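Local coordinates for pectinesterase A (Erwinia chrysanthemi, PDB 2NTP), which hydrolyses the methyl esters of pectin galacturonosyl units, releasing methanol in the first step of plant-tissue maceration and soft rot, at residues N107-P112 and T128-L133; S148-Q153 and R169-V174. All coordinates share one frame; numbering follows the deposited sequence.

Contact 1 of 2, residues N107-P112 and T128-L133; sequences NDFDFP and TQAVAL. With ADA (alpha-D-galactopyranuronic acid), chain C.
N107, F109 and F111 all carry CG anti to their backbone N, and in each the bond from CA to CB heads for residues 128-133. At N107 (chi1 -165°) this brings the carboxamide alongside A130 and V131, where its two ends do different work. ND2 donates to V131 O over 2.9 Å in a nearly straight bond (171°); the oxygen lies in the amide plane of N107, yet the donor stands above the carbonyl plane of V131. The same ND2 also reaches T71 O. OD1 turns back to accept from F109 N at 3.0 Å, closing an Asx turn as the chain leaves strand 103-107 of the right-handed parallel beta-helix, the fold of pectinesterases. Asparagine suits the place because one flat group both accepts and donates, and its rotation is fixed from both ends. Beyond it, the F109 CB methylene meets the methyl of A130, CB to CB 3.6 Å, a close approach that the small alanine permits, while F109 CE2 passes T128 O at 3.7 Å. F111, at the start of helix 111-116, presents its ring edge: CE1 lies 3.7 Å from T128 CB, which sits near the ring plane. T128 OG1 is flanked by both N and the carbonyl carbon (chi1 46°) and is hydrogen-bonded to Q153. Next to it Q129, a substrate-binding residue, turns away from residues 107-112 toward the glycan.

Contact 2 of 2, residues S148-Q153 and R169-V174; sequences SLVGYQ and RISGTV. With ADA (alpha-D-galactopyranuronic acid), chain C; ADA (alpha-D-galactopyranuronic acid), chain B.
L149 and I170 run alongside each other in the same direction, L149 CD1 resting 4.0 Å from I170 CG1; these branched apolar chains face L156. On the other face S148 and R169 make the matching pair, joined through a water that accepts from R169 NH1 and donates to L149 O while also bonding S148 OG. The strands belong to successive coils of the beta-helix, running 9° apart and tied by L149 N to R169 O (2.7 Å) and S171 N to L149 O. G172 CA lies 3.3 Å from Y152 O, a close approach that suits a residue without a side chain. T173 N donates to Y152 O (2.8 Å) from above the carbonyl plane. T173 is set at a slant to Y152, its CG2 at the ring edge. Q153 extends past V174; its NE2 donates hydrogen bonds to O6A of the galacturonic acid of chain C (2.8 Å) and O3 of that of chain B (3.1 Å), while OE1 is hydrogen-bonded to T128 OG1. With OE1 so engaged, one N-H of NE2 is turned to the carboxylate of one sugar and the other to a hydroxyl oxygen of the next, consistent with its role in stabilising the negatively charged transition state.

Overall arrangement
The two contacts are consecutive along the chain, their centres about 9 Å apart, and residues 148-153 form the seam between them. Across it N107 N lies 3.0 Å from V150 O, a probable hydrogen bond linking strands 103-107 and 147-150, and A132 CB packs 3.4 Å from the same V150 O. P112 CD also meets Y152 CZ at 3.5 Å. The link nearest the catalytic chemistry is the probable hydrogen bond between T128 OG1 and Q153 OE1, 2.6 Å, consistent with a second-shell hydroxyl in contact 1 that sets the rotation of the Q153 amide in contact 2. Both contacts end at the galacturonic acid of chain C, with Q129 and Q153 entering the glycan pocket beside the proton donor D154 and the nucleophile D175, which directly follow residues 148-153 and 169-174.

Contact 1 of 2, residues N107-P112 and T128-L133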
loop_
_atom_site.group_PDB
_atom_site.type_symbol
_atom_site.label_atom_id
_atom_site.label_comp_id
_atom_site.label_asym_id
_atom_site.label_seq_id
_atom_site.Cartn_x
_atom_site.Cartn_y
_atom_site.Cartn_z
ATOM N N ASN A 107 -2.899 -0.868 -10.110
ATOM C CA ASN A 107 -3.435 -2.166 -10.505
ATOM C C ASN A 107 -4.806 -1.916 -11.117
ATOM O O ASN A 107 -5.698 -1.351 -10.471
ATOM C CB ASN A 107 -3.496 -3.170 -9.352
ATOM C CG ASN A 107 -3.707 -4.604 -9.843
ATOM O OD1 ASN A 107 -4.575 -4.867 -10.684
ATOM N ND2 ASN A 107 -2.914 -5.531 -9.324
ATOM N N ASP A 108 -4.946 -2.299 -12.381
ATOM C CA ASP A 108 -6.144 -1.970 -13.147
ATOM C C ASP A 108 -7.211 -3.060 -13.091
ATOM O O ASP A 108 -8.187 -3.010 -13.849
ATOM C CB ASP A 108 -5.779 -1.640 -14.602
ATOM C CG ASP A 108 -5.200 -0.248 -14.760
ATOM O OD1 ASP A 108 -5.308 0.574 -13.828
ATOM O OD2 ASP A 108 -4.643 0.027 -15.845
ATOM N N PHE A 109 -7.038 -4.035 -12.198
ATOM C CA PHE A 109 -8.089 -5.024 -11.973
ATOM C C PHE A 109 -9.385 -4.285 -11.677
ATOM O O PHE A 109 -9.467 -3.473 -10.742
ATOM C CB PHE A 109 -7.744 -5.998 -10.842
ATOM C CG PHE A 109 -8.871 -6.930 -10.481
ATOM C CD1 PHE A 109 -9.325 -7.878 -11.393
ATOM C CD2 PHE A 109 -9.475 -6.858 -9.227
ATOM C CE1 PHE A 109 -10.366 -8.741 -11.063
ATOM C CE2 PHE A 109 -10.524 -7.715 -8.886
ATOM C CZ PHE A 109 -10.966 -8.661 -9.811
ATOM N N ASP A 110 -10.392 -4.553 -12.500
ATOM C CA ASP A 110 -11.658 -3.853 -12.389
ATOM C C ASP A 110 -12.516 -4.522 -11.324
ATOM O O ASP A 110 -13.431 -5.288 -11.629
ATOM C CB ASP A 110 -12.369 -3.828 -13.745
ATOM C CG ASP A 110 -13.478 -2.791 -13.818
ATOM O OD1 ASP A 110 -14.036 -2.397 -12.769
ATOM O OD2 ASP A 110 -13.805 -2.378 -14.954
ATOM N N PHE A 111 -12.205 -4.233 -10.065
ATOM C CA PHE A 111 -12.967 -4.788 -8.952
ATOM C C PHE A 111 -14.485 -4.584 -9.083
ATOM O O PHE A 111 -15.237 -5.546 -8.943
ATOM C CB PHE A 111 -12.445 -4.252 -7.616
ATOM C CG PHE A 111 -13.220 -4.731 -6.428
ATOM C CD1 PHE A 111 -12.920 -5.949 -5.831
ATOM C CD2 PHE A 111 -14.254 -3.960 -5.900
ATOM C CE1 PHE A 111 -13.640 -6.393 -4.724
ATOM C CE2 PHE A 111 -14.975 -4.396 -4.796
ATOM C CZ PHE A 111 -14.673 -5.623 -4.211
ATOM N N PRO A 112 -14.949 -3.338 -9.337
ATOM C CA PRO A 112 -16.407 -3.170 -9.429
ATOM C C PRO A 112 -17.060 -3.985 -10.551
ATOM O O PRO A 112 -18.142 -4.534 -10.349
ATOM C CB PRO A 112 -16.573 -1.670 -9.687
ATOM C CG PRO A 112 -15.320 -1.051 -9.104
ATOM C CD PRO A 112 -14.253 -2.044 -9.485
ATOM N N THR A 128 -10.000 -11.334 -4.817
ATOM C CA THR A 128 -10.085 -10.023 -5.451
ATOM C C THR A 128 -8.980 -9.045 -5.053
ATOM O O THR A 128 -8.975 -7.899 -5.507
ATOM C CB THR A 128 -11.458 -9.374 -5.183
ATOM O OG1 THR A 128 -11.791 -9.518 -3.796
ATOM C CG2 THR A 128 -12.532 -10.053 -6.029
ATOM N N GLN A 129 -8.039 -9.488 -4.228
ATOM C CA GLN A 129 -6.895 -8.628 -3.932
ATOM C C GLN A 129 -6.126 -8.352 -5.219
ATOM O O GLN A 129 -5.979 -9.227 -6.070
ATOM C CB GLN A 129 -5.994 -9.180 -2.816
ATOM C CG GLN A 129 -5.809 -10.673 -2.740
ATOM C CD GLN A 129 -7.015 -11.429 -2.199
ATOM O OE1 GLN A 129 -7.718 -12.044 -2.958
ATOM N NE2 GLN A 129 -7.236 -11.396 -0.884
ATOM N N ALA A 130 -5.674 -7.113 -5.377
ATOM C CA ALA A 130 -4.971 -6.707 -6.585
ATOM C C ALA A 130 -4.021 -5.566 -6.235
ATOM O O ALA A 130 -4.393 -4.387 -6.225
ATOM C CB ALA A 130 -5.964 -6.307 -7.681
ATOM N N VAL A 131 -2.787 -5.950 -5.936
ATOM C CA VAL A 131 -1.776 -5.041 -5.399
ATOM C C VAL A 131 -1.192 -4.122 -6.477
ATOM O O VAL A 131 -0.843 -4.580 -7.560
ATOM C CB VAL A 131 -0.648 -5.849 -4.716
ATOM C CG1 VAL A 131 0.428 -4.920 -4.155
ATOM C CG2 VAL A 131 -1.208 -6.741 -3.609
ATOM N N ALA A 132 -1.084 -2.829 -6.168
ATOM C CA ALA A 132 -0.407 -1.883 -7.058
ATOM C C ALA A 132 1.100 -1.896 -6.803
ATOM O O ALA A 132 1.896 -2.028 -7.734
ATOM C CB ALA A 132 -0.973 -0.461 -6.885
ATOM N N LEU A 133 1.474 -1.787 -5.530
ATOM C CA LEU A 133 2.870 -1.727 -5.114
ATOM C C LEU A 133 3.125 -2.649 -3.933
ATOM O O LEU A 133 2.390 -2.618 -2.939
ATOM C CB LEU A 133 3.232 -0.287 -4.743
ATOM C CG LEU A 133 4.615 0.009 -4.162
ATOM C CD1 LEU A 133 5.716 -0.305 -5.178
ATOM C CD2 LEU A 133 4.660 1.481 -3.730
HETATM C C1 ADA C . -9.692 -11.375 2.463
HETATM C C2 ADA C . -9.037 -12.507 3.248
HETATM C C3 ADA C . -8.235 -11.932 4.417
HETATM C C4 ADA C . -7.256 -10.868 3.913
HETATM C C5 ADA C . -8.036 -9.781 3.169
HETATM C C6 ADA C . -7.166 -8.679 2.622
HETATM O O2 ADA C . -10.052 -13.402 3.716
HETATM O O3 ADA C . -7.540 -12.987 5.097
HETATM O O4 ADA C . -6.333 -11.469 2.997
HETATM O O5 ADA C . -8.723 -10.399 2.070
HETATM O O6B ADA C . -6.266 -8.155 3.326
HETATM O O6A ADA C . -7.401 -8.315 1.451
#

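Contact 2 of 2, residues S148-Q153 and R169-V174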
loop_
_atom_site.group_PDB
_atom_site.type_symbol
_atom_site.label_atom_id
_atom_site.label_comp_id
_atom_site.label_asym_id
_atom_site.label_seq_id
_atom_site.Cartn_x
_atom_site.Cartn_y
_atom_site.Cartn_z
ATOM N N SER A 148 1.317 8.403 -6.852
ATOM C CA SER A 148 -0.075 8.000 -6.698
ATOM C C SER A 148 -0.177 6.498 -6.850
ATOM O O SER A 148 0.320 5.953 -7.828
ATOM C CB SER A 148 -0.943 8.691 -7.751
ATOM O OG SER A 148 -2.280 8.204 -7.717
ATOM N N LEU A 149 -0.813 5.841 -5.878
ATOM C CA LEU A 149 -1.014 4.393 -5.911
ATOM C C LEU A 149 -2.498 4.093 -6.030
ATOM O O LEU A 149 -3.298 4.544 -5.200
ATOM C CB LEU A 149 -0.453 3.739 -4.645
ATOM C CG LEU A 149 1.004 4.027 -4.278
ATOM C CD1 LEU A 149 1.378 3.266 -3.005
ATOM C CD2 LEU A 149 1.942 3.670 -5.425
ATOM N N VAL A 150 -2.861 3.340 -7.063
ATOM C CA VAL A 150 -4.269 3.108 -7.391
ATOM C C VAL A 150 -4.657 1.639 -7.310
ATOM O O VAL A 150 -4.011 0.780 -7.910
ATOM C CB VAL A 150 -4.606 3.643 -8.805
ATOM C CG1 VAL A 150 -6.031 3.290 -9.185
ATOM C CG2 VAL A 150 -4.379 5.167 -8.875
ATOM N N GLY A 151 -5.725 1.363 -6.570
ATOM C CA GLY A 151 -6.307 0.024 -6.546
ATOM C C GLY A 151 -7.607 0.032 -5.775
ATOM O O GLY A 151 -8.167 1.101 -5.483
ATOM N N TYR A 152 -8.095 -1.163 -5.467
ATOM C CA TYR A 152 -9.264 -1.325 -4.618
ATOM C C TYR A 152 -8.837 -2.138 -3.394
ATOM O O TYR A 152 -8.416 -1.569 -2.386
ATOM C CB TYR A 152 -10.422 -1.978 -5.392
ATOM C CG TYR A 152 -11.000 -1.115 -6.504
ATOM C CD1 TYR A 152 -12.042 -0.220 -6.249
ATOM C CD2 TYR A 152 -10.508 -1.195 -7.808
ATOM C CE1 TYR A 152 -12.576 0.579 -7.267
ATOM C CE2 TYR A 152 -11.041 -0.401 -8.834
ATOM C CZ TYR A 152 -12.076 0.473 -8.557
ATOM O OH TYR A 152 -12.610 1.257 -9.569
ATOM N N GLN A 153 -8.913 -3.460 -3.485
ATOM C CA GLN A 153 -8.479 -4.311 -2.380
ATOM C C GLN A 153 -6.964 -4.497 -2.398
ATOM O O GLN A 153 -6.396 -4.895 -3.423
ATOM C CB GLN A 153 -9.189 -5.663 -2.443
ATOM C CG GLN A 153 -8.919 -6.570 -1.231
ATOM C CD GLN A 153 -9.864 -7.759 -1.169
ATOM O OE1 GLN A 153 -10.737 -7.917 -2.016
ATOM N NE2 GLN A 153 -9.698 -8.595 -0.151
ATOM N N ARG A 169 -0.690 10.093 -3.064
ATOM C CA ARG A 169 -2.102 9.722 -3.094
ATOM C C ARG A 169 -2.177 8.208 -3.086
ATOM O O ARG A 169 -1.461 7.545 -3.836
ATOM C CB ARG A 169 -2.807 10.288 -4.335
ATOM C CG ARG A 169 -4.344 10.130 -4.328
ATOM C CD ARG A 169 -4.918 10.442 -5.713
ATOM N NE ARG A 169 -6.387 10.442 -5.780
ATOM C CZ ARG A 169 -7.142 9.403 -6.147
ATOM N NH1 ARG A 169 -6.590 8.231 -6.457
ATOM N NH2 ARG A 169 -8.467 9.532 -6.181
ATOM N N ILE A 170 -3.015 7.658 -2.211
ATOM C CA ILE A 170 -3.252 6.212 -2.182
ATOM C C ILE A 170 -4.753 5.976 -2.090
ATOM O O ILE A 170 -5.406 6.498 -1.191
ATOM C CB ILE A 170 -2.528 5.511 -0.997
ATOM C CG1 ILE A 170 -1.022 5.831 -1.009
ATOM C CG2 ILE A 170 -2.773 3.996 -1.049
ATOM C CD1 ILE A 170 -0.243 5.352 0.221
ATOM N N SER A 171 -5.291 5.205 -3.031
ATOM C CA SER A 171 -6.718 4.914 -3.066
ATOM C C SER A 171 -6.972 3.425 -2.917
ATOM O O SER A 171 -6.127 2.599 -3.279
ATOM C CB SER A 171 -7.343 5.414 -4.374
ATOM O OG SER A 171 -6.980 4.594 -5.465
ATOM N N GLY A 172 -8.149 3.091 -2.393
ATOM C CA GLY A 172 -8.543 1.698 -2.246
ATOM C C GLY A 172 -9.791 1.496 -1.414
ATOM O O GLY A 172 -10.478 2.451 -1.034
ATOM N N THR A 173 -10.068 0.231 -1.120
ATOM C CA THR A 173 -11.261 -0.151 -0.373
ATOM C C THR A 173 -10.882 -0.975 0.860
ATOM O O THR A 173 -10.757 -0.433 1.968
ATOM C CB THR A 173 -12.236 -0.934 -1.278
ATOM O OG1 THR A 173 -11.524 -1.990 -1.930
ATOM C CG2 THR A 173 -12.832 -0.016 -2.349
ATOM N N VAL A 174 -10.661 -2.270 0.660
ATOM C CA VAL A 174 -10.387 -3.189 1.767
ATOM C C VAL A 174 -8.888 -3.358 1.983
ATOM O O VAL A 174 -8.175 -3.809 1.085
ATOM C CB VAL A 174 -11.042 -4.578 1.511
ATOM C CG1 VAL A 174 -10.508 -5.637 2.487
ATOM C CG2 VAL A 174 -12.564 -4.479 1.590
HETATM C C1 ADA C . -9.692 -11.375 2.463
HETATM C C2 ADA C . -9.037 -12.507 3.248
HETATM C C3 ADA C . -8.235 -11.932 4.417
HETATM C C4 ADA C . -7.256 -10.868 3.913
HETATM C C5 ADA C . -8.036 -9.781 3.169
HETATM C C6 ADA C . -7.166 -8.679 2.622
HETATM O O2 ADA C . -10.052 -13.402 3.716
HETATM O O3 ADA C . -7.540 -12.987 5.097
HETATM O O4 ADA C . -6.333 -11.469 2.997
HETATM O O5 ADA C . -8.723 -10.399 2.070
HETATM O O6B ADA C . -6.266 -8.155 3.326
HETATM O O6A ADA C . -7.401 -8.315 1.451
HETATM C C1 ADA B . -13.459 -8.456 3.485
HETATM C C2 ADA B . -12.834 -8.748 2.120
HETATM C C3 ADA B . -12.756 -10.253 1.871
HETATM C C4 ADA B . -12.153 -10.992 3.070
HETATM C C5 ADA B . -12.823 -10.582 4.380
HETATM C C6 ADA B . -12.128 -11.238 5.543
HETATM O O2 ADA B . -13.633 -8.148 1.100
HETATM O O3 ADA B . -11.989 -10.516 0.689
HETATM O O4 ADA B . -10.752 -10.715 3.185
HETATM O O5 ADA B . -12.753 -9.157 4.514
HETATM O O6B ADA B . -11.851 -10.542 6.541
HETATM O O6A ADA B . -11.848 -12.456 5.471
HETATM O O HOH W 1 -4.069 7.238 -5.869
#